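Local coordinates for Tb427.07.360- putative uncharacterized metacyclic invariant surface protein from Trypanosoma brucei (PDB 5VTL) that is of unknown function but is probably displayed, as an extended helical invariant surface protein, on the metacyclic form of the parasite Trypanosoma brucei, at residues Q1-V7 with Y111-V115; C11-A16 with G131-N136; R68-A72 with N197-A201. All blocks are in the same frame, centred on the assembly; numbering follows the deposited sequence.

Each contact joins parts of one chain more than 100 residues apart: the start of a helix to another helix in contact 1, a helix to a loop in contact 2, two long helices in contact 3. Contacts 1 and 2 are neighbours, their centres about 13 Å apart, and both use helix 4-58; Leu-112 of contact 1 touches Cys-132 and Ser-14 of contact 2. Contact 3 lies beyond the chain's centre, about 62 Å from contact 1 and 50 Å from contact 2, centre to centre. Contact 1 is partly buried and mixes a tyrosine hydrogen bond with valine packing. Contact 2, on the surface, relies on a disulfide, backbone amides and waters. Contact 3 packs buried alanines beside an arginine-asparagine hydrogen bond.

Contact 1. Residues Q1-V7 with Y111-V115; sequences QNTVSHV and YLKSV
Tyr-111 reaches across to the start of the chain, its hydroxyl overlapping Gln-1, Asn-2, His-6 and Val-7. It sits on helix 105-116, with CA-to-CB toward segment 1-7 and a t rotamer (chi1 165°, chi2 79°) that carries OH to 2.6 Å from Gln-1 O, to which it donates a hydrogen bond. Gln-1 O and Val-7 CA lie near the ring plane, at its edge, and His-6 CB is 3.3 Å from Tyr-111 OH.

The first three residues are extended or irregular (Asn-2 at phi/psi -135/34, Thr-3 at -71/163), and helix 4-58 begins at Val-4. Thr-3 is its N-cap: Thr-3 OG1, whose position is less sure, accepts from His-6 N at 3.3 Å, while Val-7 N bonds to Thr-3 O at 3.0 Å. In the register, the CA atoms of Asn-2 and Val-115 are 6.6 Å apart, those of Val-7 and Leu-112 7.0 Å.

Beside the tyrosine, Val-7 (t) meets two aliphatic residues: Val-7 CG1 lies 4.0 Å from Leu-112 CD2, and Val-7 CG2 3.8 Å from Val-115 CG1. Branched aliphatic side chains suit this buried spot, where Val-7 also packs on Ile-128 and Ala-129 of helix 123-130. At the more open side, Asn-2 CB touches Val-115 CG2 at 3.9 Å, and a water bridges Asn-2 ND2 (3.0 Å) to Ser-114 O (3.3 Å).

The Gln-1 side chain leaves sideways and its OE1 accepts from Thr-156 N. The contact thus combines valine-leucine packing with one tyrosine hydrogen bond and a water bridge, which tie the non-helical N-terminus to helix 105-116.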
loop_
_atom_site.group_PDB
_atom_site.type_symbol
_atom_site.label_atom_id
_atom_site.label_comp_id
_atom_site.label_asym_id
_atom_site.label_seq_id
_atom_site.Cartn_x
_atom_site.Cartn_y
_atom_site.Cartn_z
ATOM N N GLN A 1 32.227 -15.174 6.877
ATOM C CA GLN A 1 31.301 -14.032 7.004
ATOM C C GLN A 1 30.113 -14.443 7.854
ATOM O O GLN A 1 28.977 -14.471 7.394
ATOM C CB GLN A 1 30.850 -13.505 5.633
ATOM C CG GLN A 1 32.036 -12.962 4.817
ATOM C CD GLN A 1 31.658 -12.249 3.522
ATOM O OE1 GLN A 1 31.074 -11.161 3.539
ATOM N NE2 GLN A 1 32.042 -12.838 2.392
ATOM N N ASN A 2 30.402 -14.770 9.107
ATOM C CA ASN A 2 29.370 -15.254 10.025
ATOM C C ASN A 2 29.440 -14.609 11.418
ATOM O O ASN A 2 29.119 -15.226 12.434
ATOM C CB ASN A 2 29.433 -16.773 10.129
ATOM C CG ASN A 2 30.780 -17.279 10.558
ATOM O OD1 ASN A 2 31.686 -16.502 10.906
ATOM N ND2 ASN A 2 30.942 -18.597 10.509
ATOM N N THR A 3 29.839 -13.351 11.444
ATOM C CA THR A 3 29.790 -12.581 12.669
ATOM C C THR A 3 28.336 -12.273 13.027
ATOM O O THR A 3 27.442 -12.365 12.184
ATOM C CB THR A 3 30.532 -11.253 12.516
ATOM O OG1 THR A 3 29.789 -10.391 11.659
ATOM C CG2 THR A 3 31.935 -11.465 11.951
ATOM N N VAL A 4 28.116 -11.881 14.276
ATOM C CA VAL A 4 26.806 -11.420 14.722
ATOM C C VAL A 4 26.175 -10.424 13.744
ATOM O O VAL A 4 25.020 -10.576 13.377
ATOM C CB VAL A 4 26.937 -10.812 16.138
ATOM C CG1 VAL A 4 25.697 -10.058 16.533
ATOM C CG2 VAL A 4 27.238 -11.944 17.123
ATOM N N SER A 5 26.950 -9.442 13.273
ATOM C CA SER A 5 26.408 -8.448 12.349
ATOM C C SER A 5 25.997 -9.066 11.003
ATOM O O SER A 5 24.965 -8.667 10.443
ATOM C CB SER A 5 27.397 -7.312 12.133
ATOM O OG SER A 5 27.538 -6.562 13.325
ATOM N N HIS A 6 26.781 -10.015 10.485
ATOM C CA HIS A 6 26.434 -10.665 9.213
ATOM C C HIS A 6 25.112 -11.397 9.401
ATOM O O HIS A 6 24.200 -11.297 8.590
ATOM C CB HIS A 6 27.467 -11.694 8.765
ATOM C CG HIS A 6 28.816 -11.140 8.412
ATOM N ND1 HIS A 6 29.073 -10.477 7.232
ATOM C CD2 HIS A 6 30.003 -11.234 9.052
ATOM C CE1 HIS A 6 30.354 -10.164 7.179
ATOM N NE2 HIS A 6 30.939 -10.605 8.275
ATOM N N VAL A 7 25.009 -12.143 10.486
ATOM C CA VAL A 7 23.801 -12.948 10.704
ATOM C C VAL A 7 22.596 -12.052 10.978
ATOM O O VAL A 7 21.485 -12.322 10.510
ATOM C CB VAL A 7 24.029 -13.960 11.848
ATOM C CG1 VAL A 7 22.747 -14.710 12.182
ATOM C CG2 VAL A 7 25.098 -14.927 11.442
ATOM N N TYR A 111 22.064 -19.845 4.041
ATOM C CA TYR A 111 23.136 -19.164 4.771
ATOM C C TYR A 111 22.851 -19.221 6.261
ATOM O O TYR A 111 23.739 -19.544 7.058
ATOM C CB TYR A 111 23.303 -17.711 4.304
ATOM C CG TYR A 111 24.142 -16.899 5.275
ATOM C CD1 TYR A 111 25.508 -16.999 5.272
ATOM C CD2 TYR A 111 23.550 -16.081 6.232
ATOM C CE1 TYR A 111 26.284 -16.285 6.158
ATOM C CE2 TYR A 111 24.327 -15.352 7.137
ATOM C CZ TYR A 111 25.688 -15.467 7.096
ATOM O OH TYR A 111 26.461 -14.753 7.992
ATOM N N LEU A 112 21.623 -18.913 6.656
ATOM C CA LEU A 112 21.293 -18.911 8.079
ATOM C C LEU A 112 21.454 -20.306 8.697
ATOM O O LEU A 112 22.032 -20.441 9.783
ATOM C CB LEU A 112 19.885 -18.366 8.316
ATOM C CG LEU A 112 19.724 -16.857 8.101
ATOM C CD1 LEU A 112 18.238 -16.482 8.059
ATOM C CD2 LEU A 112 20.470 -16.036 9.146
ATOM N N LYS A 113 21.002 -21.343 7.995
ATOM C CA LYS A 113 21.167 -22.700 8.498
ATOM C C LYS A 113 22.646 -23.042 8.622
ATOM O O LYS A 113 23.068 -23.696 9.583
ATOM C CB LYS A 113 20.461 -23.705 7.584
ATOM C CG LYS A 113 20.695 -25.165 7.954
ATOM C CD LYS A 113 19.766 -26.087 7.149
ATOM C CE LYS A 113 19.680 -27.500 7.750
ATOM N NZ LYS A 113 19.243 -28.527 6.715
ATOM N N SER A 114 23.433 -22.580 7.655
ATOM C CA SER A 114 24.883 -22.812 7.645
ATOM C C SER A 114 25.580 -22.244 8.866
ATOM O O SER A 114 26.606 -22.761 9.260
ATOM C CB SER A 114 25.550 -22.237 6.373
ATOM O OG SER A 114 25.896 -20.848 6.529
ATOM N N VAL A 115 25.050 -21.171 9.450
ATOM C CA VAL A 115 25.644 -20.618 10.670
ATOM C C VAL A 115 25.090 -21.328 11.895
ATOM O O VAL A 115 25.836 -21.643 12.843
ATOM C CB VAL A 115 25.407 -19.092 10.782
ATOM C CG1 VAL A 115 26.045 -18.549 12.065
ATOM C CG2 VAL A 115 25.944 -18.386 9.537
HETATM O O HOH W 1 29.059 -20.589 9.273
#

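Contact 2. Residues C11-A16 with G131-N136; sequences CLFSEA and GCSLPN
Gly-131 is the first residue to leave helical geometry after helix 123-130 (phi/psi -96/7), and its O takes a water at 3.2 Å that also donates to Glu-15 OE2 at 2.5 Å. Next, Cys-132, centre of an inverse gamma turn (-86/75), forms a disulfide with Cys-11: the two SG atoms are 2.1 Å apart, chi3 is 102°, both chi1 are t, and the CA atoms lie 5.8 Å apart. A second water links Cys-132 O (2.9 Å) to Ser-14 OG (2.8 Å). Ser-133 points away at the exposed bend.

Leu-134, extended at -114/103, offers Leu-134 N to Glu-15 OE2 at 3.1 Å. Glu-15 (m, t, chi3 -22°) is long enough to run out from the helix and meet this amide. Pro-135 (-58/140), which has no amide hydrogen to give, keeps an extended, polyproline-II-like path beside the helix, with its CA 4.4 Å from that of Glu-15. Asn-136 N then donates to Glu-15 O at 2.9 Å and 174°, and its ND2 reaches Leu-12 O through a water, 2.9 Å from each; Asn-136 OD1 accepts from Gly-138 N.

A disulfide and two hydrogen bonds from backbone amides therefore lash an irregular connection along one turn or so of helix 4-58. Leu-112 of helix 105-116 packs on Cys-132 and Ser-14, Asp-109 holds the serine hydroxyl, and Asn-136 rests on Val-143 of helix 141-154.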
loop_
_atom_site.group_PDB
_atom_site.type_symbol
_atom_site.label_atom_id
_atom_site.label_comp_id
_atom_site.label_asym_id
_atom_site.label_seq_id
_atom_site.Cartn_x
_atom_site.Cartn_y
_atom_site.Cartn_z
ATOM N N CYS A 11 19.242 -12.232 8.765
ATOM C CA CYS A 11 17.974 -12.558 9.389
ATOM C C CYS A 11 16.904 -11.495 9.082
ATOM O O CYS A 11 15.773 -11.809 8.718
ATOM C CB CYS A 11 18.143 -12.749 10.897
ATOM S SG CYS A 11 16.574 -13.222 11.652
ATOM N N LEU A 12 17.266 -10.226 9.204
ATOM C CA LEU A 12 16.352 -9.149 8.832
ATOM C C LEU A 12 15.849 -9.310 7.402
ATOM O O LEU A 12 14.654 -9.138 7.128
ATOM C CB LEU A 12 17.039 -7.797 9.011
ATOM C CG LEU A 12 16.154 -6.549 8.964
ATOM C CD1 LEU A 12 16.806 -5.425 9.786
ATOM C CD2 LEU A 12 15.942 -6.068 7.528
ATOM N N PHE A 13 16.747 -9.681 6.501
ATOM C CA PHE A 13 16.398 -9.851 5.090
ATOM C C PHE A 13 15.441 -11.055 4.899
ATOM O O PHE A 13 14.417 -10.960 4.215
ATOM C CB PHE A 13 17.693 -10.035 4.291
ATOM C CG PHE A 13 17.508 -10.026 2.803
ATOM C CD1 PHE A 13 16.488 -9.298 2.214
ATOM C CD2 PHE A 13 18.346 -10.782 1.992
ATOM C CE1 PHE A 13 16.326 -9.295 0.844
ATOM C CE2 PHE A 13 18.185 -10.781 0.610
ATOM C CZ PHE A 13 17.172 -10.041 0.042
ATOM N N SER A 14 15.766 -12.186 5.521
ATOM C CA SER A 14 14.909 -13.359 5.434
ATOM C C SER A 14 13.502 -13.100 5.979
ATOM O O SER A 14 12.482 -13.453 5.345
ATOM C CB SER A 14 15.537 -14.520 6.183
ATOM O OG SER A 14 14.682 -15.651 6.141
ATOM N N GLU A 15 13.420 -12.499 7.162
ATOM C CA GLU A 15 12.116 -12.259 7.766
ATOM C C GLU A 15 11.329 -11.212 6.963
ATOM O O GLU A 15 10.113 -11.270 6.869
ATOM C CB GLU A 15 12.279 -11.868 9.241
ATOM C CG GLU A 15 12.832 -13.043 10.058
ATOM C CD GLU A 15 13.008 -12.768 11.538
ATOM O OE1 GLU A 15 13.118 -11.588 11.928
ATOM O OE2 GLU A 15 13.037 -13.771 12.314
ATOM N N ALA A 16 12.035 -10.269 6.356
ATOM C CA ALA A 16 11.401 -9.328 5.438
ATOM C C ALA A 16 10.764 -10.054 4.248
ATOM O O ALA A 16 9.606 -9.822 3.921
ATOM C CB ALA A 16 12.436 -8.294 4.957
ATOM N N GLY A 131 17.123 -18.880 15.466
ATOM C CA GLY A 131 15.818 -18.359 15.887
ATOM C C GLY A 131 15.133 -17.493 14.832
ATOM O O GLY A 131 14.100 -16.878 15.081
ATOM N N CYS A 132 15.723 -17.457 13.651
ATOM C CA CYS A 132 15.302 -16.523 12.617
ATOM C C CYS A 132 14.155 -17.100 11.812
ATOM O O CYS A 132 14.340 -17.542 10.691
ATOM C CB CYS A 132 16.490 -16.189 11.689
ATOM S SG CYS A 132 16.057 -14.886 10.560
ATOM N N SER A 133 12.960 -17.117 12.394
ATOM C CA SER A 133 11.846 -17.823 11.758
ATOM C C SER A 133 10.542 -17.087 11.957
ATOM O O SER A 133 9.478 -17.700 11.895
ATOM C CB SER A 133 11.726 -19.208 12.364
ATOM O OG SER A 133 11.550 -19.103 13.770
ATOM N N LEU A 134 10.637 -15.779 12.193
ATOM C CA LEU A 134 9.463 -14.941 12.432
ATOM C C LEU A 134 9.301 -13.937 11.289
ATOM O O LEU A 134 10.047 -12.919 11.242
ATOM C CB LEU A 134 9.620 -14.218 13.762
ATOM C CG LEU A 134 8.439 -13.363 14.229
ATOM C CD1 LEU A 134 7.143 -14.165 14.305
ATOM C CD2 LEU A 134 8.747 -12.739 15.574
ATOM N N PRO A 135 8.343 -14.208 10.366
ATOM C CA PRO A 135 8.130 -13.280 9.253
ATOM C C PRO A 135 7.795 -11.894 9.751
ATOM O O PRO A 135 7.073 -11.746 10.731
ATOM C CB PRO A 135 6.934 -13.893 8.489
ATOM C CG PRO A 135 6.991 -15.338 8.810
ATOM C CD PRO A 135 7.454 -15.382 10.254
ATOM N N ASN A 136 8.346 -10.888 9.081
ATOM C CA ASN A 136 8.097 -9.523 9.435
ATOM C C ASN A 136 6.872 -9.047 8.691
ATOM O O ASN A 136 6.957 -8.602 7.558
ATOM C CB ASN A 136 9.319 -8.675 9.093
ATOM C CG ASN A 136 9.135 -7.239 9.451
ATOM O OD1 ASN A 136 8.093 -6.852 9.960
ATOM N ND2 ASN A 136 10.140 -6.425 9.168
HETATM O O HOH W 2 12.671 -7.803 8.779
HETATM O O HOH W 3 13.141 -16.484 8.323
HETATM O O HOH W 4 13.919 -13.673 14.684
#

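Contact 3. Residues R68-A72 with N197-A201; sequences RARAA and NARKA
Alanine packing dominates the buried part of this antiparallel helix pair, whose segment axes approach to 8.1 Å at a signed crossing angle of -163°. The register centres on Ala-69 and Ala-198, whose CA atoms are only 4.4 Å apart, a spacing that larger side chains would hinder. Ala-72 CB meets Ala-198 CB at 3.7 Å, and Ala-69 CB meets Ala-201 CB at 4.2 Å. From helix 4-58, Val-49 touches Ala-69, and Cys-45 and Ala-48 touch Ala-198.

The one cross-helix hydrogen bond lies at the more open margin. Arg-68, fully extended (t, t, t), crosses to the other helix and donates from NH2 to Asn-197 OD1 at 3.0 Å. One guanidinium face lies over Asn-197 O and Ala-201 N, and Arg-68 CD is 4.0 Å from Ala-201 CB, so the aliphatic part of Arg-68 packs on Ala-201.

Close antiparallel helices in contact through alanines are consistent with an Alacoil-like interface, here within a long helical bundle that includes helix 4-58.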
loop_
_atom_site.group_PDB
_atom_site.type_symbol
_atom_site.label_atom_id
_atom_site.label_comp_id
_atom_site.label_asym_id
_atom_site.label_seq_id
_atom_site.Cartn_x
_atom_site.Cartn_y
_atom_site.Cartn_z
ATOM N N ARG A 68 -23.718 23.287 -8.388
ATOM C CA ARG A 68 -22.597 22.922 -7.541
ATOM C C ARG A 68 -22.664 21.428 -7.171
ATOM O O ARG A 68 -21.637 20.733 -7.144
ATOM C CB ARG A 68 -22.616 23.786 -6.279
ATOM C CG ARG A 68 -21.470 23.502 -5.329
ATOM C CD ARG A 68 -21.482 24.432 -4.121
ATOM N NE ARG A 68 -20.375 24.144 -3.207
ATOM C CZ ARG A 68 -20.320 24.510 -1.930
ATOM N NH1 ARG A 68 -21.332 25.154 -1.353
ATOM N NH2 ARG A 68 -19.256 24.195 -1.203
ATOM N N ALA A 69 -23.872 20.951 -6.866
ATOM C CA ALA A 69 -24.077 19.533 -6.557
ATOM C C ALA A 69 -23.694 18.630 -7.750
ATOM O O ALA A 69 -23.034 17.597 -7.590
ATOM C CB ALA A 69 -25.513 19.286 -6.174
ATOM N N ARG A 70 -24.115 19.026 -8.937
ATOM C CA ARG A 70 -23.820 18.250 -10.138
ATOM C C ARG A 70 -22.342 18.196 -10.451
ATOM O O ARG A 70 -21.833 17.177 -10.902
ATOM C CB ARG A 70 -24.590 18.815 -11.329
ATOM C CG ARG A 70 -26.080 18.506 -11.257
ATOM C CD ARG A 70 -26.883 18.980 -12.468
ATOM N NE ARG A 70 -28.253 18.454 -12.348
ATOM C CZ ARG A 70 -29.345 19.034 -12.826
ATOM N NH1 ARG A 70 -29.271 20.184 -13.484
ATOM N NH2 ARG A 70 -30.523 18.461 -12.640
ATOM N N ALA A 71 -21.659 19.311 -10.227
ATOM C CA ALA A 71 -20.232 19.409 -10.497
ATOM C C ALA A 71 -19.466 18.531 -9.517
ATOM O O ALA A 71 -18.502 17.869 -9.886
ATOM C CB ALA A 71 -19.772 20.872 -10.389
ATOM N N ALA A 72 -19.915 18.554 -8.261
ATOM C CA ALA A 72 -19.338 17.729 -7.203
ATOM C C ALA A 72 -19.538 16.255 -7.524
ATOM O O ALA A 72 -18.606 15.483 -7.390
ATOM C CB ALA A 72 -19.959 18.073 -5.880
ATOM N N ASN A 197 -18.765 18.938 -0.598
ATOM C CA ASN A 197 -19.306 20.062 -1.360
ATOM C C ASN A 197 -20.722 19.800 -1.835
ATOM O O ASN A 197 -21.566 20.692 -1.813
ATOM C CB ASN A 197 -18.413 20.372 -2.561
ATOM C CG ASN A 197 -17.180 21.123 -2.176
ATOM O OD1 ASN A 197 -17.225 22.010 -1.313
ATOM N ND2 ASN A 197 -16.050 20.780 -2.804
ATOM N N ALA A 198 -20.988 18.572 -2.278
ATOM C CA ALA A 198 -22.317 18.236 -2.753
ATOM C C ALA A 198 -23.316 18.396 -1.618
ATOM O O ALA A 198 -24.377 18.960 -1.799
ATOM C CB ALA A 198 -22.374 16.797 -3.327
ATOM N N ARG A 199 -22.961 17.908 -0.440
ATOM C CA ARG A 199 -23.882 17.957 0.691
ATOM C C ARG A 199 -24.142 19.391 1.139
ATOM O O ARG A 199 -25.271 19.766 1.462
ATOM C CB ARG A 199 -23.317 17.135 1.843
ATOM C CG ARG A 199 -24.330 16.861 2.928
ATOM C CD ARG A 199 -23.715 16.056 4.059
ATOM N NE ARG A 199 -22.708 16.821 4.789
ATOM C CZ ARG A 199 -21.413 16.517 4.862
ATOM N NH1 ARG A 199 -20.918 15.434 4.257
ATOM N NH2 ARG A 199 -20.600 17.309 5.555
ATOM N N LYS A 200 -23.102 20.200 1.141
ATOM C CA LYS A 200 -23.255 21.601 1.490
ATOM C C LYS A 200 -24.150 22.342 0.502
ATOM O O LYS A 200 -24.911 23.226 0.894
ATOM C CB LYS A 200 -21.895 22.277 1.576
ATOM C CG LYS A 200 -21.053 21.836 2.744
ATOM C CD LYS A 200 -19.672 22.486 2.693
ATOM C CE LYS A 200 -18.672 21.889 3.715
ATOM N NZ LYS A 200 -19.049 22.214 5.113
ATOM N N ALA A 201 -24.056 21.993 -0.782
ATOM C CA ALA A 201 -24.959 22.531 -1.801
ATOM C C ALA A 201 -26.408 22.144 -1.543
ATOM O O ALA A 201 -27.310 22.994 -1.596
ATOM C CB ALA A 201 -24.543 22.056 -3.171
#